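Local coordinates for protein putative HTH-type transcriptional regulator PH0061 (Pyrococcus horikoshii, PDB 2DBB) that probably binds specific DNA sequences as an AsnC-family transcriptional regulator, through a helix-turn-helix domain in each subunit of a dimer, at residues M12-I17 with D31-T36. Residues are numbered along the deposited sequence; the frame is centred on the assembly and turned at random.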
ATOM      1  N   MET B  12     -16.730   7.740   7.997  1.00 33.60           N
ATOM      2  CA  MET B  12     -16.155   6.433   7.705  1.00 34.52           C
ATOM      3  C   MET B  12     -16.668   5.896   6.367  1.00 32.21           C
ATOM      4  O   MET B  12     -15.904   5.341   5.588  1.00 31.99           O
ATOM      5  CB  MET B  12     -16.472   5.441   8.827  1.00 36.35           C
ATOM      6  CG  MET B  12     -15.698   4.117   8.738  1.00 41.43           C
ATOM      7  SD  MET B  12     -13.876   4.256   8.883  1.00 44.06           S
ATOM      8  CE  MET B  12     -13.384   3.985   7.212  1.00 43.74           C
ATOM      9  N   GLN B  13     -17.957   6.068   6.098  1.00 31.91           N
ATOM     10  CA  GLN B  13     -18.529   5.592   4.838  1.00 31.40           C
ATOM     11  C   GLN B  13     -17.832   6.305   3.688  1.00 28.94           C
ATOM     12  O   GLN B  13     -17.455   5.696   2.688  1.00 28.02           O
ATOM     13  CB  GLN B  13     -20.029   5.885   4.790  1.00 33.18           C
ATOM     14  CG  GLN B  13     -20.810   5.261   5.936  1.00 37.19           C
ATOM     15  CD  GLN B  13     -22.278   5.658   5.929  1.00 38.55           C
ATOM     16  OE1 GLN B  13     -22.617   6.805   5.650  1.00 39.05           O
ATOM     17  NE2 GLN B  13     -23.150   4.711   6.256  1.00 41.11           N
ATOM     18  N   LEU B  14     -17.657   7.608   3.863  1.00 26.98           N
ATOM     19  CA  LEU B  14     -17.007   8.463   2.885  1.00 28.02           C
ATOM     20  C   LEU B  14     -15.587   7.950   2.607  1.00 25.87           C
ATOM     21  O   LEU B  14     -15.145   7.893   1.466  1.00 25.00           O
ATOM     22  CB  LEU B  14     -16.989   9.885   3.445  1.00 29.63           C
ATOM     23  CG  LEU B  14     -16.941  11.111   2.541  1.00 33.62           C
ATOM     24  CD1 LEU B  14     -17.848  10.942   1.328  1.00 35.01           C
ATOM     25  CD2 LEU B  14     -17.376  12.309   3.363  1.00 33.69           C
ATOM     26  N   VAL B  15     -14.881   7.567   3.663  1.00 25.97           N
ATOM     27  CA  VAL B  15     -13.531   7.044   3.524  1.00 25.12           C
ATOM     28  C   VAL B  15     -13.571   5.728   2.751  1.00 26.02           C
ATOM     29  O   VAL B  15     -12.771   5.499   1.838  1.00 25.35           O
ATOM     30  CB  VAL B  15     -12.892   6.832   4.915  1.00 24.58           C
ATOM     31  CG1 VAL B  15     -11.698   5.894   4.814  1.00 24.13           C
ATOM     32  CG2 VAL B  15     -12.462   8.185   5.486  1.00 24.62           C
ATOM     33  N   LYS B  16     -14.511   4.868   3.122  1.00 26.33           N
ATOM     34  CA  LYS B  16     -14.679   3.575   2.466  1.00 27.30           C
ATOM     35  C   LYS B  16     -14.939   3.763   0.966  1.00 25.96           C
ATOM     36  O   LYS B  16     -14.351   3.077   0.134  1.00 25.29           O
ATOM     37  CB  LYS B  16     -15.857   2.825   3.104  1.00 31.12           C
ATOM     38  CG  LYS B  16     -15.612   2.310   4.520  1.00 35.28           C
ATOM     39  CD  LYS B  16     -14.741   1.057   4.503  1.00 40.39           C
ATOM     40  CE  LYS B  16     -14.701   0.355   5.861  1.00 42.21           C
ATOM     41  NZ  LYS B  16     -13.953   1.122   6.900  1.00 44.47           N
ATOM     42  N   ILE B  17     -15.819   4.704   0.629  1.00 25.49           N
ATOM     43  CA  ILE B  17     -16.162   4.971  -0.764  1.00 25.06           C
ATOM     44  C   ILE B  17     -14.995   5.548  -1.566  1.00 24.80           C
ATOM     45  O   ILE B  17     -14.688   5.064  -2.655  1.00 24.53           O
ATOM     46  CB  ILE B  17     -17.377   5.921  -0.848  1.00 26.51           C
ATOM     47  CG1 ILE B  17     -18.589   5.250  -0.187  1.00 28.80           C
ATOM     48  CG2 ILE B  17     -17.691   6.262  -2.307  1.00 25.82           C
ATOM     49  CD1 ILE B  17     -19.821   6.127  -0.101  1.00 28.06           C
ATOM     50  N   ASP B  31     -25.236  12.184  -3.500  1.00 30.73           N
ATOM     51  CA  ASP B  31     -26.331  11.341  -3.968  1.00 33.59           C
ATOM     52  C   ASP B  31     -26.276   9.953  -3.349  1.00 33.53           C
ATOM     53  O   ASP B  31     -27.291   9.419  -2.909  1.00 34.90           O
ATOM     54  CB  ASP B  31     -26.299  11.224  -5.494  1.00 35.29           C
ATOM     55  CG  ASP B  31     -26.661  12.522  -6.177  1.00 39.89           C
ATOM     56  OD1 ASP B  31     -27.236  13.396  -5.492  1.00 41.01           O
ATOM     57  OD2 ASP B  31     -26.385  12.668  -7.390  1.00 41.54           O
ATOM     58  N   ILE B  32     -25.085   9.364  -3.327  1.00 33.26           N
ATOM     59  CA  ILE B  32     -24.907   8.040  -2.744  1.00 31.68           C
ATOM     60  C   ILE B  32     -25.212   8.047  -1.246  1.00 33.17           C
ATOM     61  O   ILE B  32     -25.810   7.103  -0.725  1.00 32.38           O
ATOM     62  CB  ILE B  32     -23.459   7.531  -2.949  1.00 30.20           C
ATOM     63  CG1 ILE B  32     -23.234   7.195  -4.427  1.00 31.12           C
ATOM     64  CG2 ILE B  32     -23.192   6.316  -2.060  1.00 27.80           C
ATOM     65  CD1 ILE B  32     -21.771   6.991  -4.810  1.00 33.71           C
ATOM     66  N   LEU B  33     -24.821   9.119  -0.560  1.00 32.52           N
ATOM     67  CA  LEU B  33     -25.024   9.214   0.884  1.00 34.33           C
ATOM     68  C   LEU B  33     -26.268   9.981   1.324  1.00 35.99           C
ATOM     69  O   LEU B  33     -26.450  10.256   2.514  1.00 37.11           O
ATOM     70  CB  LEU B  33     -23.771   9.814   1.539  1.00 35.42           C
ATOM     71  CG  LEU B  33     -22.490   8.970   1.389  1.00 35.99           C
ATOM     72  CD1 LEU B  33     -21.286   9.736   1.909  1.00 35.80           C
ATOM     73  CD2 LEU B  33     -22.652   7.657   2.143  1.00 36.82           C
ATOM     74  N   ASN B  34     -27.126  10.318   0.367  1.00 37.57           N
ATOM     75  CA  ASN B  34     -28.366  11.034   0.657  1.00 38.40           C
ATOM     76  C   ASN B  34     -28.152  12.260   1.546  1.00 38.45           C
ATOM     77  O   ASN B  34     -28.731  12.377   2.624  1.00 38.40           O
ATOM     78  CB  ASN B  34     -29.364  10.074   1.313  1.00 40.76           C
ATOM     79  CG  ASN B  34     -30.739  10.687   1.489  1.00 41.31           C
ATOM     80  OD1 ASN B  34     -31.328  11.211   0.542  1.00 41.75           O
ATOM     81  ND2 ASN B  34     -31.262  10.615   2.705  1.00 44.41           N
ATOM     82  N   THR B  35     -27.303  13.168   1.081  1.00 37.99           N
ATOM     83  CA  THR B  35     -27.004  14.394   1.799  1.00 36.49           C
ATOM     84  C   THR B  35     -26.746  15.464   0.744  1.00 36.82           C
ATOM     85  O   THR B  35     -26.985  15.234  -0.439  1.00 37.60           O
ATOM     86  CB  THR B  35     -25.763  14.224   2.710  1.00 36.61           C
ATOM     87  OG1 THR B  35     -25.475  15.464   3.370  1.00 35.12           O
ATOM     88  CG2 THR B  35     -24.552  13.788   1.900  1.00 37.27           C
ATOM     89  N   THR B  36     -26.265  16.627   1.153  1.00 37.19           N
ATOM     90  CA  THR B  36     -26.014  17.681   0.183  1.00 39.16           C
ATOM     91  C   THR B  36     -24.554  17.708  -0.236  1.00 39.46           C
ATOM     92  O   THR B  36     -23.682  17.209   0.476  1.00 38.32           O
ATOM     93  CB  THR B  36     -26.365  19.064   0.745  1.00 40.17           C
ATOM     94  OG1 THR B  36     -25.379  19.445   1.712  1.00 42.24           O
ATOM     95  CG2 THR B  36     -27.737  19.034   1.408  1.00 40.61           C
TER
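A small, largely apolar contact on the surface of the predicted DNA-binding domain joins helix 9-18 to the C-terminal end of helix 26-32 and the turn that follows. Leu-33, the first residue after helix 26-32 to leave helical phi/psi, has the largest share and takes part in three of the four residue contacts. With CG anti to the carbonyl carbon (chi1 -63°), its side chain reaches helix 9-18, and the two methyls go to different partners. Leu-33 CD1 meets Leu-14 CD1 at 3.7 Å, the two side chains crossing at about a right angle. Leu-14 starts out with CG anti to its own backbone N (chi1 -154°), and its tip comes nearer to Leu-33 than its base does. The other branch, Leu-33 CD2, meets Ile-17 CD1 tip to tip at 3.9 Å. The Gln-13 side chain crosses that of Leu-33 obliquely, with Gln-13 OE1 in van der Waals contact with Leu-33 CD2 at 3.6 Å. Ile-17 is extended (chi2 175°), so its CD1 also reaches Ile-32 CG2, 3.9 Å away.

In the predicted helix-turn-helix motif, 26-45, helix 26-32 comes first and 37-49, the likely recognition helix, second; helix 9-18 packs against both. Buried Leu-14 touches Leu-29, Arg-43 and Ile-44; Leu-33 also rests on Ile-40. At the turn's end, Thr-36 N-caps helix 37-49, its OG1 accepting a hydrogen bond from Arg-39 N. On another side of helix 9-18, Met-12 and Val-15 pack on Leu-65 of the second subunit.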